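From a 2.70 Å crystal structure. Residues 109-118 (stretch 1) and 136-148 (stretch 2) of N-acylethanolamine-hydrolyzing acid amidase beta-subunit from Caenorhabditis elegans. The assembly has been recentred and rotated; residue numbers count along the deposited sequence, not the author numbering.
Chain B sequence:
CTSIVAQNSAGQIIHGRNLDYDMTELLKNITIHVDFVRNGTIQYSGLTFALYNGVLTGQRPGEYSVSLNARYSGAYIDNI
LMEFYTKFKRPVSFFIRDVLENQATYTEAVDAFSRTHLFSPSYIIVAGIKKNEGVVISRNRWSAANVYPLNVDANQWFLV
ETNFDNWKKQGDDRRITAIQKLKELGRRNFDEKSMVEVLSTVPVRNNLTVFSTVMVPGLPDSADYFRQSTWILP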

# COMPACT_ATOMS: atom_id res chain seq x y z
N ALA B 109 -7.38 -12.06 8.33
CA ALA B 109 -7.16 -10.95 7.42
C ALA B 109 -7.61 -11.29 6.00
O ALA B 109 -8.22 -10.46 5.32
CB ALA B 109 -5.69 -10.54 7.43
N VAL B 110 -7.33 -12.52 5.54
CA VAL B 110 -7.71 -12.91 4.19
C VAL B 110 -9.23 -12.88 4.03
O VAL B 110 -9.75 -12.44 2.99
CB VAL B 110 -7.13 -14.29 3.85
CG1 VAL B 110 -7.65 -14.79 2.50
CG2 VAL B 110 -5.61 -14.24 3.84
N ASP B 111 -9.96 -13.34 5.03
CA ASP B 111 -11.42 -13.33 4.93
C ASP B 111 -11.96 -11.91 4.93
O ASP B 111 -12.89 -11.60 4.17
CB ASP B 111 -12.03 -14.15 6.06
CG ASP B 111 -11.80 -15.64 5.89
OD1 ASP B 111 -11.71 -16.09 4.73
OD2 ASP B 111 -11.72 -16.36 6.91
N ALA B 112 -11.38 -11.03 5.74
CA ALA B 112 -11.82 -9.64 5.78
C ALA B 112 -11.65 -8.98 4.42
O ALA B 112 -12.53 -8.23 3.97
CB ALA B 112 -11.06 -8.87 6.85
N PHE B 113 -10.53 -9.24 3.75
CA PHE B 113 -10.27 -8.69 2.42
C PHE B 113 -11.11 -9.34 1.34
O PHE B 113 -11.18 -8.80 0.23
CB PHE B 113 -8.78 -8.85 2.07
CG PHE B 113 -7.84 -8.02 2.91
CD1 PHE B 113 -8.13 -6.69 3.21
CD2 PHE B 113 -6.67 -8.56 3.41
CE1 PHE B 113 -7.27 -5.94 3.97
CE2 PHE B 113 -5.81 -7.81 4.18
CZ PHE B 113 -6.11 -6.49 4.46
N SER B 114 -11.74 -10.49 1.62
CA SER B 114 -12.52 -11.22 0.63
C SER B 114 -14.03 -11.00 0.74
O SER B 114 -14.78 -11.58 -0.04
CB SER B 114 -12.24 -12.72 0.75
OG SER B 114 -10.85 -12.98 0.65
N ARG B 115 -14.49 -10.18 1.68
CA ARG B 115 -15.92 -10.00 1.86
C ARG B 115 -16.55 -9.40 0.62
O ARG B 115 -15.98 -8.52 -0.03
CB ARG B 115 -16.20 -9.11 3.07
CG ARG B 115 -16.03 -9.80 4.41
CD ARG B 115 -16.66 -8.99 5.53
NE ARG B 115 -15.99 -7.70 5.73
CZ ARG B 115 -15.15 -7.42 6.73
NH1 ARG B 115 -14.87 -8.33 7.67
NH2 ARG B 115 -14.59 -6.22 6.81
N THR B 116 -17.75 -9.88 0.28
CA THR B 116 -18.49 -9.37 -0.87
C THR B 116 -19.11 -8.04 -0.49
O THR B 116 -20.16 -7.99 0.17
CB THR B 116 -19.56 -10.36 -1.31
OG1 THR B 116 -18.95 -11.60 -1.70
CG2 THR B 116 -20.33 -9.80 -2.50
N HIS B 117 -18.46 -6.95 -0.88
CA HIS B 117 -19.00 -5.61 -0.69
C HIS B 117 -18.27 -4.68 -1.64
O HIS B 117 -17.23 -5.04 -2.20
CB HIS B 117 -18.86 -5.15 0.77
CG HIS B 117 -17.50 -5.35 1.35
ND1 HIS B 117 -16.34 -5.01 0.68
CD2 HIS B 117 -17.10 -5.88 2.53
CE1 HIS B 117 -15.30 -5.30 1.43
NE2 HIS B 117 -15.73 -5.83 2.56
N LEU B 118 -18.82 -3.49 -1.82
CA LEU B 118 -18.19 -2.50 -2.69
C LEU B 118 -16.76 -2.26 -2.25
O LEU B 118 -16.50 -1.90 -1.10
CB LEU B 118 -18.99 -1.20 -2.70
CG LEU B 118 -20.22 -1.13 -3.60
CD1 LEU B 118 -20.92 0.20 -3.42
CD2 LEU B 118 -19.87 -1.34 -5.07
N VAL B 136 -3.00 -13.88 -3.53
CA VAL B 136 -3.38 -12.66 -4.23
C VAL B 136 -4.89 -12.59 -4.22
O VAL B 136 -5.56 -13.52 -4.69
CB VAL B 136 -2.83 -12.63 -5.67
CG1 VAL B 136 -3.42 -11.47 -6.45
CG2 VAL B 136 -1.32 -12.53 -5.66
N ILE B 137 -5.44 -11.52 -3.66
CA ILE B 137 -6.88 -11.29 -3.64
C ILE B 137 -7.21 -10.28 -4.73
O ILE B 137 -6.72 -9.15 -4.71
CB ILE B 137 -7.35 -10.80 -2.27
CG1 ILE B 137 -7.02 -11.84 -1.19
CG2 ILE B 137 -8.85 -10.48 -2.30
CD1 ILE B 137 -7.28 -11.37 0.22
N SER B 138 -8.04 -10.69 -5.68
CA SER B 138 -8.44 -9.83 -6.79
C SER B 138 -9.79 -9.22 -6.46
O SER B 138 -10.82 -9.91 -6.48
CB SER B 138 -8.51 -10.63 -8.09
OG SER B 138 -7.26 -11.25 -8.35
N ARG B 139 -9.80 -7.92 -6.16
CA ARG B 139 -11.04 -7.18 -5.98
C ARG B 139 -11.54 -6.79 -7.37
O ARG B 139 -10.90 -6.00 -8.06
CB ARG B 139 -10.82 -5.95 -5.10
CG ARG B 139 -10.34 -6.28 -3.69
CD ARG B 139 -11.31 -7.20 -2.96
NE ARG B 139 -12.70 -6.77 -3.08
CZ ARG B 139 -13.70 -7.23 -2.34
NH1 ARG B 139 -13.47 -8.14 -1.41
NH2 ARG B 139 -14.92 -6.78 -2.53
N ASN B 140 -12.67 -7.35 -7.76
CA ASN B 140 -13.20 -7.16 -9.10
C ASN B 140 -14.23 -6.04 -9.11
O ASN B 140 -14.66 -5.55 -8.07
CB ASN B 140 -13.83 -8.46 -9.63
CG ASN B 140 -12.84 -9.61 -9.66
OD1 ASN B 140 -11.70 -9.44 -10.09
ND2 ASN B 140 -13.27 -10.77 -9.20
N ARG B 141 -14.62 -5.64 -10.32
CA ARG B 141 -15.68 -4.67 -10.50
C ARG B 141 -17.03 -5.33 -10.15
O ARG B 141 -17.45 -6.26 -10.85
CB ARG B 141 -15.71 -4.16 -11.94
CG ARG B 141 -14.52 -3.30 -12.29
CD ARG B 141 -14.54 -2.94 -13.76
NE ARG B 141 -13.54 -1.92 -14.10
CZ ARG B 141 -13.28 -1.51 -15.34
NH1 ARG B 141 -13.92 -2.04 -16.37
NH2 ARG B 141 -12.36 -0.57 -15.54
N TRP B 142 -17.71 -4.90 -9.08
CA TRP B 142 -17.28 -3.84 -8.15
C TRP B 142 -17.44 -4.29 -6.71
O TRP B 142 -17.24 -3.50 -5.79
CB TRP B 142 -18.09 -2.56 -8.39
CG TRP B 142 -17.91 -1.99 -9.77
CD1 TRP B 142 -18.70 -2.21 -10.86
CD2 TRP B 142 -16.89 -1.08 -10.19
NE1 TRP B 142 -18.22 -1.51 -11.94
CE2 TRP B 142 -17.11 -0.81 -11.55
CE3 TRP B 142 -15.80 -0.47 -9.55
CZ2 TRP B 142 -16.29 0.05 -12.29
CZ3 TRP B 142 -14.99 0.37 -10.28
CH2 TRP B 142 -15.24 0.63 -11.64
N SER B 143 -17.77 -5.56 -6.51
CA SER B 143 -18.00 -6.06 -5.17
C SER B 143 -17.58 -7.51 -4.96
O SER B 143 -17.68 -8.00 -3.83
CB SER B 143 -19.49 -5.91 -4.84
OG SER B 143 -20.27 -6.59 -5.80
N ALA B 144 -17.12 -8.22 -5.99
CA ALA B 144 -16.71 -9.60 -5.85
C ALA B 144 -15.20 -9.69 -5.69
O ALA B 144 -14.46 -8.75 -6.01
CB ALA B 144 -17.16 -10.42 -7.07
N ALA B 145 -14.74 -10.83 -5.19
CA ALA B 145 -13.33 -11.07 -5.00
C ALA B 145 -12.99 -12.51 -5.37
O ALA B 145 -13.78 -13.43 -5.16
CB ALA B 145 -12.91 -10.79 -3.55
N ASN B 146 -11.79 -12.69 -5.92
CA ASN B 146 -11.23 -14.00 -6.21
C ASN B 146 -9.90 -14.14 -5.49
O ASN B 146 -9.17 -13.16 -5.31
CB ASN B 146 -11.05 -14.21 -7.71
CG ASN B 146 -12.36 -14.15 -8.47
OD1 ASN B 146 -12.47 -13.45 -9.48
ND2 ASN B 146 -13.36 -14.87 -7.99
N VAL B 147 -9.59 -15.37 -5.08
CA VAL B 147 -8.37 -15.67 -4.35
C VAL B 147 -7.53 -16.64 -5.16
O VAL B 147 -8.06 -17.54 -5.83
CB VAL B 147 -8.68 -16.25 -2.96
CG1 VAL B 147 -9.39 -15.22 -2.10
CG2 VAL B 147 -9.51 -17.52 -3.08
N TYR B 148 -6.21 -16.46 -5.10
CA TYR B 148 -5.26 -17.34 -5.78
C TYR B 148 -4.13 -17.62 -4.79
O TYR B 148 -3.21 -16.80 -4.65
CB TYR B 148 -4.72 -16.71 -7.06
CG TYR B 148 -5.81 -16.27 -8.00
CD1 TYR B 148 -6.34 -14.98 -7.94
CD2 TYR B 148 -6.32 -17.14 -8.96
CE1 TYR B 148 -7.34 -14.57 -8.80
CE2 TYR B 148 -7.32 -16.73 -9.84
CZ TYR B 148 -7.83 -15.45 -9.75
OH TYR B 148 -8.82 -15.05 -10.62

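Stretch 2 is a β-hairpin, and stretch 1, the end of a helix running on into a loop, packs along it. In the first strand the side chains alternate: Val-136 and Ser-138 are out of reach of stretch 1, whereas Ile-137 points toward it. Ile-137 suits this place because it is apolar and long enough to reach the helix with its tip. Its CD1 lies 3.5 Å from CB of Phe-113 and 4.1 Å from CG1 of Val-110, so one methyl group packs against two apolar residues.

The CA-to-CB bond of Arg-139 points sideways, but three successive m rotamers (chi1 to chi3) curl the chain so that the guanidinium approaches the loop. There it meets backbone carbonyls. NH1 donates to O of Phe-113 (2.9 Å) and to O of Arg-115 (2.9 Å), and NH2 of Arg-139 donates to the same O of Arg-115 at 3.2 Å. These acceptors lie near the guanidinium plane, where its N-H bonds point; a planar group with several N-H bonds can therefore serve two carbonyls at once.

A cis peptide bond precedes Trp-142. Its CB offers an apolar surface 4.0 Å from CD2 of Leu-118, while the end of its side chain leads away; its O receives a CA-H...O contact from CA of Leu-118 at 3.4 Å. Ser-143 continues this backbone pairing: its O lies 3.4 Å from CA of Thr-116, and its CA lies 3.2 Å from O of His-117. A small side chain suits so close an approach.

On the returning strand Ala-145 and Val-147 point toward stretch 1, and Asn-146 away. The small methyl of Ala-145 fits between close backbones, its CB 4.1 Å from O of Ser-114. Val-147, branched and apolar, brings CG1 within 3.8 Å of OG of Ser-114, which is already hydrogen-bonded to O of Val-110 (2.6 Å).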